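MAU2 chromatid cohesion factor homolog (Saccharomyces cerevisiae, PDB 4XDN) forms a complex with SCC2 that is required for the association of cohesin with chromosomes, and so takes part in sister chromatid cohesion. Local coordinates at residues V248-L252 and S288-N292; L265-G269 and F497-W501; F278-F282 and L320-L324; S446-M450 and L489-L495. All coordinates share one frame; numbering follows the deposited sequence.

Contact 1 of 4, residues V248-L252 and S288-N292; sequences VGPEL and SLVTN
Leu289 presses one methyl, CD2, into the corner where helix 250-266 begins, and this is the tight half of a small contact. The methyl lies 4.0 Å from Pro250 CB and 3.9 Å from the carbonyl O of Pro250, while Glu251 OE2 comes within 3.6 Å of the same CD2. Glu251 and Leu289 run past each other in opposite senses. In the acid, a bend at the second torsion (chi2 78°) swings the carboxylate past the helix start toward Leu289 and the end of the facing helix. Cys297 and Phe315 touch Glu251 as well, and Phe281 packs on Leu289, so this half faces the protein interior.

The other half is looser. Pro250 meets Ser288 by ring carbon alone, CG standing 3.9 Å from Ser288 CB. Beyond it Asn292, near the end of helix 272-291, lies beside the Glu251 carboxylate, and this side turns toward solvent, as the exposed Val290 and Thr291 next to it indicate. A carboxylate in the first turn of a helix would probably be eased by the backbone N-H groups pointing that way.

Gly249 occupies the N-cap at a positive phi (92°) that suits a residue without a side chain, and Pro250 follows as the first helical residue. The start of one helix is thus met by the end of the next, as in the antiparallel helical hairpins from which such largely helical proteins are built.

Contact 2 of 4, residues L265-G269 and F497-W501; sequences LCKDG and FNPIW
Asn498 reaches across to the C-terminal end of helix 250-266 with a single side-chain nitrogen and satisfies two acceptors, one in the last turn and one just past it. Its ND2 donates to Cys266 O at 2.8 Å and to Asp268 OD2 at 3.0 Å. The second bond is almost straight, with an N-H...O angle of 173°. Both acceptors lie close to the plane of the amide, so its two N-H groups are spent without twisting. The carbonyl of Cys266 is approached from above its own plane, whereas OD2 is met on its anti side. Carboxylate and amide stand nearly perpendicular, their planes 82° apart.

The torsions explain the reach. With CG swung away from its backbone N (chi1 -177°), the Asn498 amide projects to the opposing loop and still leaves OD1 beside the start of its own helix, where it accepts from Trp501 N at 3.2 Å. Asp268 turns its carboxylate beside its backbone N, which sets CG 3.6 Å from Ile500 CD1; the two side chains cross at about a right angle. Pro499 CD adds a contact of 3.5 Å to Lys267 O. A basic side chain of another protein chain, together with Lys559, also touches Asp268.

The left-handed backbone of Asp268 ends its helix in a Schellman motif, and Asn498 is the N-cap of helix 499-513. One asparagine therefore couples two helix termini, a Schellman C-cap to an N-cap.

Contact 3 of 4, residues F278-F282 and L320-L324; sequences FKNFF and LKNIL
Phe278 turns a face to Leu324, whose CD2 methyl sits over it in a CH-pi contact, 4.1 Å from the ring centroid and 28° off the ring normal. The methyl is nearest the root of the ring, 3.7 Å from Phe278 CG, and the two side chains lie side by side, pointing opposite ways. Leu324 owes this to a first torsion of 174°, which carries its branch away from the backbone N and out toward the facing helix.

Phe282 is oriented differently. Its edge points into the groove between the two leucines: Leu320 CD2 lies 3.5 Å from Phe282 CE1, and Leu324 CD2 is 3.9 Å from Phe282 CE2, both near the ring plane. Lys321 then crosses one face, off-centre, with its CG 4.2 Å from the centroid of the Phe282 ring. The lysine curls at its last two torsions, which brings NZ back to within 3.7 Å of Phe282 CE2. Replacing Phe282 by an alanine is likely to open a gap between the leucine methyls and leave the folded Lys321 chain free to straighten.

Leu320 CD2 is shared by three rings, since it also meets the edge of Phe281 at 4.4 Å from CE2 and comes obliquely to Phe278.

Large side chains span the distance between these nearly antiparallel helices, whose local axes are 12.6 Å apart. Helix 250-266 joins the same core through Ala254 and Leu257, Tyr317 meets Phe282 edge-to-face, and Asn322 bonds to Thr355 of helix 339-360, the next layer beyond helix 317-331.

Contact 4 of 4, residues S446-M450 and L489-L495; sequences SEVKM and LLQETDL
Met450 makes most of the apolar contact, threading its chain between three leucines. Its CG lies 3.7 Å from Leu489 CB, the two side chains running in opposite directions. A bend at the last torsion (chi3 62°) turns the terminal methyl so that CE rests 3.6 Å from Leu490 CB, where the side chains cross at about a right angle. The sulfur SD approaches Leu495 CD1 at 4.2 Å. With an alanine here, all three leucines would probably lose their common partner and a gap would open between helix and turn.

Mixed contact follows at Ser446, whose OG touches Thr493 CG2 at 3.3 Å. The hydroxyl of Thr493 is engaged within its own segment: OG1 donates to Leu490 O at 3.2 Å, from above the carbonyl plane, across a type I turn.

Charge is paired outside the two segments. Glu447 offers its CG to Leu495 CD1, but its carboxylate forms a salt bridge with Arg229 and accepts a hydrogen bond from the backbone of another protein chain; Arg229 also pairs with Asp494.

No hydrogen bond joins the segments, so their fit rests on shape and burial, while the polar groups find partners in the turn, in Arg229 or in the second protein.

How the contacts relate
Helix 250-266 takes part in contacts 1 and 2, one near each of its ends, with centres about 31 Å apart. Contact 1 is partly buried; the others are buried. Contacts 1 and 3 share helix 272-291 and touch through Phe281 and through Leu289 against Leu320, so their packing is continuous. Contacts 2 and 4 meet where Trp501 packs against Met450 and Leu495. Chemistry follows position: contact 1 is a small mixture of proline, leucine and an acid at helix ends, contact 2 joins helix ends by hydrogen bonds, contact 3 joins helix flanks by aromatic and aliphatic packing, and contact 4 sets a helix against a turn by apolar fit. Touching residues of contacts 2 and 4 also reach another protein chain.

Contact 1 of 4, residues V248-L252 and S288-N292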
loop_
_atom_site.group_PDB
_atom_site.type_symbol
_atom_site.label_atom_id
_atom_site.label_comp_id
_atom_site.label_asym_id
_atom_site.label_seq_id
_atom_site.Cartn_x
_atom_site.Cartn_y
_atom_site.Cartn_z
ATOM N N VAL A 248 23.131 -5.380 -5.862
ATOM C CA VAL A 248 21.952 -5.637 -5.047
ATOM C C VAL A 248 21.221 -6.910 -5.486
ATOM O O VAL A 248 20.490 -7.516 -4.702
ATOM C CB VAL A 248 20.998 -4.411 -5.092
ATOM C CG1 VAL A 248 19.892 -4.583 -6.143
ATOM C CG2 VAL A 248 20.415 -4.141 -3.717
ATOM N N GLY A 249 21.434 -7.319 -6.732
ATOM C CA GLY A 249 20.777 -8.494 -7.277
ATOM C C GLY A 249 19.468 -8.150 -7.970
ATOM O O GLY A 249 18.869 -7.110 -7.689
ATOM N N PRO A 250 19.007 -9.028 -8.874
ATOM C CA PRO A 250 17.816 -8.756 -9.691
ATOM C C PRO A 250 16.517 -8.662 -8.886
ATOM O O PRO A 250 15.617 -7.920 -9.279
ATOM C CB PRO A 250 17.775 -9.949 -10.652
ATOM C CG PRO A 250 18.508 -11.032 -9.953
ATOM C CD PRO A 250 19.578 -10.356 -9.156
ATOM N N GLU A 251 16.420 -9.393 -7.781
ATOM C CA GLU A 251 15.217 -9.350 -6.955
ATOM C C GLU A 251 15.027 -7.969 -6.330
ATOM O O GLU A 251 13.978 -7.344 -6.491
ATOM C CB GLU A 251 15.268 -10.417 -5.861
ATOM C CG GLU A 251 15.097 -11.845 -6.369
ATOM C CD GLU A 251 16.356 -12.404 -7.012
ATOM O OE1 GLU A 251 17.466 -12.132 -6.504
ATOM O OE2 GLU A 251 16.234 -13.119 -8.028
ATOM N N LEU A 252 16.047 -7.492 -5.622
ATOM C CA LEU A 252 15.958 -6.205 -4.946
ATOM C C LEU A 252 15.884 -5.049 -5.941
ATOM O O LEU A 252 15.286 -4.016 -5.650
ATOM C CB LEU A 252 17.150 -6.009 -4.004
ATOM C CG LEU A 252 17.179 -6.899 -2.756
ATOM C CD1 LEU A 252 18.474 -6.682 -1.978
ATOM C CD2 LEU A 252 15.972 -6.642 -1.862
ATOM N N SER A 288 16.795 -14.768 -14.591
ATOM C CA SER A 288 17.335 -14.751 -13.234
ATOM C C SER A 288 16.221 -14.877 -12.203
ATOM O O SER A 288 16.355 -15.603 -11.223
ATOM C CB SER A 288 18.134 -13.471 -12.984
ATOM O OG SER A 288 19.371 -13.494 -13.673
ATOM N N LEU A 289 15.121 -14.168 -12.434
ATOM C CA LEU A 289 13.991 -14.196 -11.514
ATOM C C LEU A 289 13.266 -15.535 -11.558
ATOM O O LEU A 289 12.793 -16.024 -10.532
ATOM C CB LEU A 289 13.012 -13.066 -11.837
ATOM C CG LEU A 289 13.555 -11.642 -11.694
ATOM C CD1 LEU A 289 12.505 -10.634 -12.133
ATOM C CD2 LEU A 289 14.000 -11.362 -10.265
ATOM N N VAL A 290 13.180 -16.125 -12.746
ATOM C CA VAL A 290 12.463 -17.383 -12.926
ATOM C C VAL A 290 13.236 -18.551 -12.314
ATOM O O VAL A 290 12.656 -19.389 -11.622
ATOM C CB VAL A 290 12.192 -17.664 -14.424
ATOM C CG1 VAL A 290 11.567 -19.045 -14.622
ATOM C CG2 VAL A 290 11.282 -16.590 -15.004
ATOM N N THR A 291 14.541 -18.605 -12.568
ATOM C CA THR A 291 15.375 -19.683 -12.039
ATOM C C THR A 291 15.567 -19.548 -10.529
ATOM O O THR A 291 15.793 -20.539 -9.833
ATOM C CB THR A 291 16.763 -19.717 -12.715
ATOM O OG1 THR A 291 17.417 -18.454 -12.545
ATOM C CG2 THR A 291 16.635 -20.027 -14.200
ATOM N N ASN A 292 15.474 -18.318 -10.033
ATOM C CA ASN A 292 15.659 -18.036 -8.613
ATOM C C ASN A 292 14.336 -18.057 -7.846
ATOM O O ASN A 292 14.310 -17.879 -6.628
ATOM C CB ASN A 292 16.348 -16.679 -8.438
ATOM C CG ASN A 292 16.681 -16.371 -6.992
ATOM O OD1 ASN A 292 16.005 -15.568 -6.346
ATOM N ND2 ASN A 292 17.722 -17.013 -6.472
#

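Contact 2 of 4, residues L265-G269 and F497-W501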
loop_
_atom_site.group_PDB
_atom_site.type_symbol
_atom_site.label_atom_id
_atom_site.label_comp_id
_atom_site.label_asym_id
_atom_site.label_seq_id
_atom_site.Cartn_x
_atom_site.Cartn_y
_atom_site.Cartn_z
ATOM N N LEU A 265 3.662 7.558 -9.790
ATOM C CA LEU A 265 2.217 7.450 -9.662
ATOM C C LEU A 265 1.697 8.435 -8.620
ATOM O O LEU A 265 0.699 9.122 -8.840
ATOM C CB LEU A 265 1.828 6.017 -9.290
ATOM C CG LEU A 265 0.370 5.593 -9.473
ATOM C CD1 LEU A 265 -0.048 5.705 -10.929
ATOM C CD2 LEU A 265 0.167 4.173 -8.981
ATOM N N CYS A 266 2.394 8.513 -7.491
ATOM C CA CYS A 266 1.976 9.365 -6.386
ATOM C C CYS A 266 2.110 10.852 -6.714
ATOM O O CYS A 266 1.361 11.677 -6.188
ATOM C CB CYS A 266 2.788 9.031 -5.132
ATOM S SG CYS A 266 2.354 7.438 -4.384
ATOM N N LYS A 267 3.062 11.187 -7.579
ATOM C CA LYS A 267 3.265 12.571 -8.000
ATOM C C LYS A 267 2.611 12.843 -9.356
ATOM O O LYS A 267 2.740 13.940 -9.902
ATOM C CB LYS A 267 4.759 12.889 -8.072
ATOM C CG LYS A 267 5.469 12.227 -9.239
ATOM C CD LYS A 267 6.981 12.354 -9.131
ATOM C CE LYS A 267 7.423 13.808 -9.145
ATOM N NZ LYS A 267 8.899 13.930 -9.275
ATOM N N ASP A 268 1.908 11.843 -9.884
ATOM C CA ASP A 268 1.302 11.924 -11.209
ATOM C C ASP A 268 2.318 12.392 -12.251
ATOM O O ASP A 268 2.041 13.277 -13.061
ATOM C CB ASP A 268 0.081 12.850 -11.187
ATOM C CG ASP A 268 -1.172 12.148 -10.698
ATOM O OD1 ASP A 268 -1.651 11.236 -11.405
ATOM O OD2 ASP A 268 -1.686 12.514 -9.621
ATOM N N GLY A 269 3.504 11.791 -12.215
ATOM C CA GLY A 269 4.533 12.065 -13.198
ATOM C C GLY A 269 4.418 11.124 -14.381
ATOM O O GLY A 269 3.577 10.224 -14.388
ATOM N N PHE A 497 3.562 18.114 -3.360
ATOM C CA PHE A 497 4.475 18.124 -4.497
ATOM C C PHE A 497 3.824 17.511 -5.733
ATOM O O PHE A 497 4.490 17.285 -6.743
ATOM C CB PHE A 497 5.757 17.370 -4.152
ATOM C CG PHE A 497 6.416 17.849 -2.889
ATOM C CD1 PHE A 497 6.899 19.143 -2.793
ATOM C CD2 PHE A 497 6.554 17.003 -1.802
ATOM C CE1 PHE A 497 7.505 19.587 -1.634
ATOM C CE2 PHE A 497 7.161 17.442 -0.640
ATOM C CZ PHE A 497 7.637 18.735 -0.557
ATOM N N ASN A 498 2.524 17.243 -5.641
ATOM C CA ASN A 498 1.755 16.724 -6.765
ATOM C C ASN A 498 1.057 17.884 -7.481
ATOM O O ASN A 498 0.207 18.549 -6.889
ATOM C CB ASN A 498 0.737 15.685 -6.281
ATOM C CG ASN A 498 -0.049 15.056 -7.419
ATOM O OD1 ASN A 498 -0.666 15.750 -8.223
ATOM N ND2 ASN A 498 -0.028 13.730 -7.490
ATOM N N PRO A 499 1.414 18.135 -8.755
ATOM C CA PRO A 499 0.881 19.320 -9.444
ATOM C C PRO A 499 -0.639 19.306 -9.610
ATOM O O PRO A 499 -1.258 20.365 -9.512
ATOM C CB PRO A 499 1.582 19.281 -10.807
ATOM C CG PRO A 499 2.004 17.873 -10.991
ATOM C CD PRO A 499 2.315 17.357 -9.624
ATOM N N ILE A 500 -1.227 18.138 -9.854
ATOM C CA ILE A 500 -2.680 18.024 -9.937
ATOM C C ILE A 500 -3.311 18.507 -8.636
ATOM O O ILE A 500 -4.286 19.257 -8.651
ATOM C CB ILE A 500 -3.127 16.569 -10.234
ATOM C CG1 ILE A 500 -2.816 16.219 -11.693
ATOM C CG2 ILE A 500 -4.625 16.379 -9.947
ATOM C CD1 ILE A 500 -3.176 14.800 -12.095
ATOM N N TRP A 501 -2.743 18.084 -7.514
ATOM C CA TRP A 501 -3.266 18.460 -6.209
ATOM C C TRP A 501 -3.010 19.930 -5.904
ATOM O O TRP A 501 -3.904 20.632 -5.443
ATOM C CB TRP A 501 -2.654 17.581 -5.116
ATOM C CG TRP A 501 -3.348 16.269 -4.974
ATOM C CD1 TRP A 501 -3.224 15.182 -5.788
ATOM C CD2 TRP A 501 -4.286 15.902 -3.955
ATOM N NE1 TRP A 501 -4.024 14.160 -5.340
ATOM C CE2 TRP A 501 -4.688 14.577 -4.215
ATOM C CE3 TRP A 501 -4.824 16.565 -2.849
ATOM C CZ2 TRP A 501 -5.602 13.902 -3.411
ATOM C CZ3 TRP A 501 -5.729 15.894 -2.050
ATOM C CH2 TRP A 501 -6.109 14.576 -2.335
#

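Contact 3 of 4, residues F278-F282 and L320-L324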
loop_
_atom_site.group_PDB
_atom_site.type_symbol
_atom_site.label_atom_id
_atom_site.label_comp_id
_atom_site.label_asym_id
_atom_site.label_seq_id
_atom_site.Cartn_x
_atom_site.Cartn_y
_atom_site.Cartn_z
ATOM N N PHE A 278 11.943 -0.986 -16.841
ATOM C CA PHE A 278 11.404 -2.302 -16.517
ATOM C C PHE A 278 11.513 -3.232 -17.719
ATOM O O PHE A 278 11.841 -4.410 -17.577
ATOM C CB PHE A 278 9.943 -2.197 -16.073
ATOM C CG PHE A 278 9.739 -2.381 -14.597
ATOM C CD1 PHE A 278 10.098 -3.567 -13.979
ATOM C CD2 PHE A 278 9.165 -1.378 -13.833
ATOM C CE1 PHE A 278 9.904 -3.744 -12.623
ATOM C CE2 PHE A 278 8.965 -1.548 -12.479
ATOM C CZ PHE A 278 9.336 -2.735 -11.870
ATOM N N LYS A 279 11.229 -2.688 -18.900
ATOM C CA LYS A 279 11.314 -3.439 -20.146
ATOM C C LYS A 279 12.722 -3.986 -20.357
ATOM O O LYS A 279 12.900 -5.176 -20.615
ATOM C CB LYS A 279 10.902 -2.549 -21.324
ATOM C CG LYS A 279 11.228 -3.104 -22.708
ATOM C CD LYS A 279 10.949 -2.063 -23.782
ATOM C CE LYS A 279 11.648 -2.404 -25.089
ATOM N NZ LYS A 279 11.701 -1.234 -26.010
ATOM N N ASN A 280 13.718 -3.112 -20.249
ATOM C CA ASN A 280 15.108 -3.519 -20.403
ATOM C C ASN A 280 15.508 -4.512 -19.316
ATOM O O ASN A 280 16.218 -5.482 -19.580
ATOM C CB ASN A 280 16.035 -2.301 -20.367
ATOM C CG ASN A 280 15.780 -1.339 -21.513
ATOM O OD1 ASN A 280 15.201 -1.709 -22.535
ATOM N ND2 ASN A 280 16.220 -0.095 -21.349
ATOM N N PHE A 281 15.042 -4.262 -18.097
ATOM C CA PHE A 281 15.323 -5.139 -16.967
ATOM C C PHE A 281 14.812 -6.552 -17.229
ATOM O O PHE A 281 15.536 -7.529 -17.033
ATOM C CB PHE A 281 14.695 -4.578 -15.688
ATOM C CG PHE A 281 14.765 -5.515 -14.518
ATOM C CD1 PHE A 281 15.969 -5.762 -13.881
ATOM C CD2 PHE A 281 13.624 -6.147 -14.051
ATOM C CE1 PHE A 281 16.036 -6.622 -12.806
ATOM C CE2 PHE A 281 13.685 -7.009 -12.973
ATOM C CZ PHE A 281 14.894 -7.246 -12.350
ATOM N N PHE A 282 13.568 -6.654 -17.682
ATOM C CA PHE A 282 12.960 -7.946 -17.973
ATOM C C PHE A 282 13.698 -8.679 -19.088
ATOM O O PHE A 282 13.878 -9.894 -19.024
ATOM C CB PHE A 282 11.488 -7.770 -18.361
ATOM C CG PHE A 282 10.582 -7.431 -17.207
ATOM C CD1 PHE A 282 10.779 -7.994 -15.958
ATOM C CD2 PHE A 282 9.524 -6.553 -17.376
ATOM C CE1 PHE A 282 9.945 -7.686 -14.902
ATOM C CE2 PHE A 282 8.686 -6.241 -16.323
ATOM C CZ PHE A 282 8.897 -6.808 -15.085
ATOM N N LEU A 320 5.334 -10.004 -10.717
ATOM C CA LEU A 320 5.876 -8.660 -10.865
ATOM C C LEU A 320 5.230 -7.919 -12.032
ATOM O O LEU A 320 4.824 -6.765 -11.890
ATOM C CB LEU A 320 7.394 -8.718 -11.052
ATOM C CG LEU A 320 8.099 -7.377 -11.261
ATOM C CD1 LEU A 320 7.797 -6.408 -10.131
ATOM C CD2 LEU A 320 9.592 -7.593 -11.385
ATOM N N LYS A 321 5.140 -8.579 -13.182
ATOM C CA LYS A 321 4.513 -7.975 -14.351
ATOM C C LYS A 321 3.055 -7.650 -14.059
ATOM O O LYS A 321 2.542 -6.617 -14.490
ATOM C CB LYS A 321 4.611 -8.901 -15.564
ATOM C CG LYS A 321 5.982 -8.908 -16.222
ATOM C CD LYS A 321 5.929 -9.402 -17.664
ATOM C CE LYS A 321 5.238 -8.410 -18.598
ATOM N NZ LYS A 321 5.879 -7.061 -18.579
ATOM N N ASN A 322 2.396 -8.535 -13.316
ATOM C CA ASN A 322 1.009 -8.325 -12.916
ATOM C C ASN A 322 0.860 -7.036 -12.107
ATOM O O ASN A 322 -0.067 -6.259 -12.335
ATOM C CB ASN A 322 0.506 -9.522 -12.106
ATOM C CG ASN A 322 -1.002 -9.524 -11.932
ATOM O OD1 ASN A 322 -1.754 -9.311 -12.887
ATOM N ND2 ASN A 322 -1.454 -9.764 -10.705
ATOM N N ILE A 323 1.782 -6.815 -11.171
ATOM C CA ILE A 323 1.796 -5.596 -10.366
ATOM C C ILE A 323 2.059 -4.379 -11.249
ATOM O O ILE A 323 1.385 -3.358 -11.127
ATOM C CB ILE A 323 2.874 -5.654 -9.251
ATOM C CG1 ILE A 323 2.552 -6.752 -8.228
ATOM C CG2 ILE A 323 3.010 -4.301 -8.542
ATOM C CD1 ILE A 323 1.319 -6.493 -7.371
ATOM N N LEU A 324 3.048 -4.492 -12.130
ATOM C CA LEU A 324 3.425 -3.384 -13.002
ATOM C C LEU A 324 2.274 -2.989 -13.915
ATOM O O LEU A 324 2.067 -1.808 -14.195
ATOM C CB LEU A 324 4.651 -3.752 -13.839
ATOM C CG LEU A 324 5.064 -2.733 -14.904
ATOM C CD1 LEU A 324 5.316 -1.358 -14.290
ATOM C CD2 LEU A 324 6.292 -3.220 -15.654
#

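Contact 4 of 4, residues S446-M450 and L489-L495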
loop_
_atom_site.group_PDB
_atom_site.type_symbol
_atom_site.label_atom_id
_atom_site.label_comp_id
_atom_site.label_asym_id
_atom_site.label_seq_id
_atom_site.Cartn_x
_atom_site.Cartn_y
_atom_site.Cartn_z
ATOM N N SER A 446 -4.808 9.772 4.597
ATOM C CA SER A 446 -4.909 11.220 4.495
ATOM C C SER A 446 -5.405 11.634 3.114
ATOM O O SER A 446 -6.110 12.630 2.974
ATOM C CB SER A 446 -3.556 11.873 4.793
ATOM O OG SER A 446 -2.555 11.392 3.917
ATOM N N GLU A 447 -5.041 10.858 2.098
ATOM C CA GLU A 447 -5.448 11.145 0.728
ATOM C C GLU A 447 -6.970 11.141 0.593
ATOM O O GLU A 447 -7.548 12.036 -0.023
ATOM C CB GLU A 447 -4.831 10.128 -0.232
ATOM C CG GLU A 447 -5.153 10.374 -1.698
ATOM C CD GLU A 447 -4.466 9.382 -2.613
ATOM O OE1 GLU A 447 -4.424 8.182 -2.265
ATOM O OE2 GLU A 447 -3.963 9.800 -3.677
ATOM N N VAL A 448 -7.611 10.130 1.170
ATOM C CA VAL A 448 -9.063 10.026 1.146
ATOM C C VAL A 448 -9.682 11.142 1.976
ATOM O O VAL A 448 -10.668 11.760 1.565
ATOM C CB VAL A 448 -9.539 8.657 1.673
ATOM C CG1 VAL A 448 -11.060 8.624 1.842
ATOM C CG2 VAL A 448 -9.082 7.548 0.736
ATOM N N LYS A 449 -9.100 11.396 3.145
ATOM C CA LYS A 449 -9.550 12.484 4.005
ATOM C C LYS A 449 -9.539 13.805 3.254
ATOM O O LYS A 449 -10.452 14.617 3.390
ATOM C CB LYS A 449 -8.665 12.595 5.249
ATOM C CG LYS A 449 -8.900 11.518 6.288
ATOM C CD LYS A 449 -8.084 11.790 7.541
ATOM C CE LYS A 449 -8.435 10.822 8.654
ATOM N NZ LYS A 449 -7.765 11.180 9.932
ATOM N N MET A 450 -8.500 14.011 2.455
ATOM C CA MET A 450 -8.316 15.277 1.765
ATOM C C MET A 450 -9.249 15.418 0.565
ATOM O O MET A 450 -9.751 16.509 0.295
ATOM C CB MET A 450 -6.863 15.424 1.325
ATOM C CG MET A 450 -5.923 15.793 2.473
ATOM S SD MET A 450 -4.326 16.418 1.927
ATOM C CE MET A 450 -4.848 17.887 1.033
ATOM N N LEU A 489 -3.207 18.890 6.482
ATOM C CA LEU A 489 -2.939 17.541 5.995
ATOM C C LEU A 489 -2.023 17.569 4.777
ATOM O O LEU A 489 -1.136 16.729 4.642
ATOM C CB LEU A 489 -4.248 16.824 5.650
ATOM C CG LEU A 489 -5.208 16.560 6.814
ATOM C CD1 LEU A 489 -6.518 15.987 6.300
ATOM C CD2 LEU A 489 -4.584 15.623 7.840
ATOM N N LEU A 490 -2.238 18.537 3.892
ATOM C CA LEU A 490 -1.443 18.644 2.672
ATOM C C LEU A 490 0.029 18.854 2.992
ATOM O O LEU A 490 0.905 18.359 2.285
ATOM C CB LEU A 490 -1.946 19.797 1.800
ATOM C CG LEU A 490 -1.322 19.941 0.405
ATOM C CD1 LEU A 490 -1.386 18.648 -0.403
ATOM C CD2 LEU A 490 -2.005 21.067 -0.356
ATOM N N GLN A 491 0.288 19.583 4.071
ATOM C CA GLN A 491 1.640 20.004 4.409
ATOM C C GLN A 491 2.486 18.860 4.974
ATOM O O GLN A 491 3.710 18.959 5.020
ATOM C CB GLN A 491 1.579 21.161 5.408
ATOM C CG GLN A 491 2.881 21.929 5.563
ATOM C CD GLN A 491 2.706 23.223 6.339
ATOM O OE1 GLN A 491 1.583 23.669 6.579
ATOM N NE2 GLN A 491 3.818 23.832 6.733
ATOM N N GLU A 492 1.831 17.780 5.391
ATOM C CA GLU A 492 2.522 16.623 5.956
ATOM C C GLU A 492 2.412 15.385 5.059
ATOM O O GLU A 492 2.673 14.266 5.503
ATOM C CB GLU A 492 1.975 16.314 7.355
ATOM C CG GLU A 492 0.474 16.072 7.414
ATOM C CD GLU A 492 -0.059 16.023 8.838
ATOM O OE1 GLU A 492 0.531 16.680 9.722
ATOM O OE2 GLU A 492 -1.069 15.326 9.072
ATOM N N THR A 493 2.034 15.598 3.800
ATOM C CA THR A 493 1.989 14.530 2.800
ATOM C C THR A 493 2.799 14.924 1.569
ATOM O O THR A 493 3.170 16.087 1.413
ATOM C CB THR A 493 0.545 14.208 2.364
ATOM O OG1 THR A 493 -0.063 15.374 1.793
ATOM C CG2 THR A 493 -0.281 13.732 3.549
ATOM N N ASP A 494 3.065 13.958 0.692
ATOM C CA ASP A 494 3.817 14.229 -0.530
ATOM C C ASP A 494 2.924 14.850 -1.604
ATOM O O ASP A 494 3.404 15.240 -2.667
ATOM C CB ASP A 494 4.465 12.946 -1.064
ATOM C CG ASP A 494 3.448 11.953 -1.601
ATOM O OD1 ASP A 494 3.053 12.074 -2.782
ATOM O OD2 ASP A 494 3.048 11.045 -0.846
ATOM N N LEU A 495 1.627 14.943 -1.322
ATOM C CA LEU A 495 0.674 15.513 -2.268
ATOM C C LEU A 495 0.952 16.989 -2.528
ATOM O O LEU A 495 0.554 17.528 -3.560
ATOM C CB LEU A 495 -0.755 15.338 -1.753
ATOM C CG LEU A 495 -1.274 13.901 -1.679
ATOM C CD1 LEU A 495 -2.629 13.864 -0.990
ATOM C CD2 LEU A 495 -1.365 13.287 -3.065
#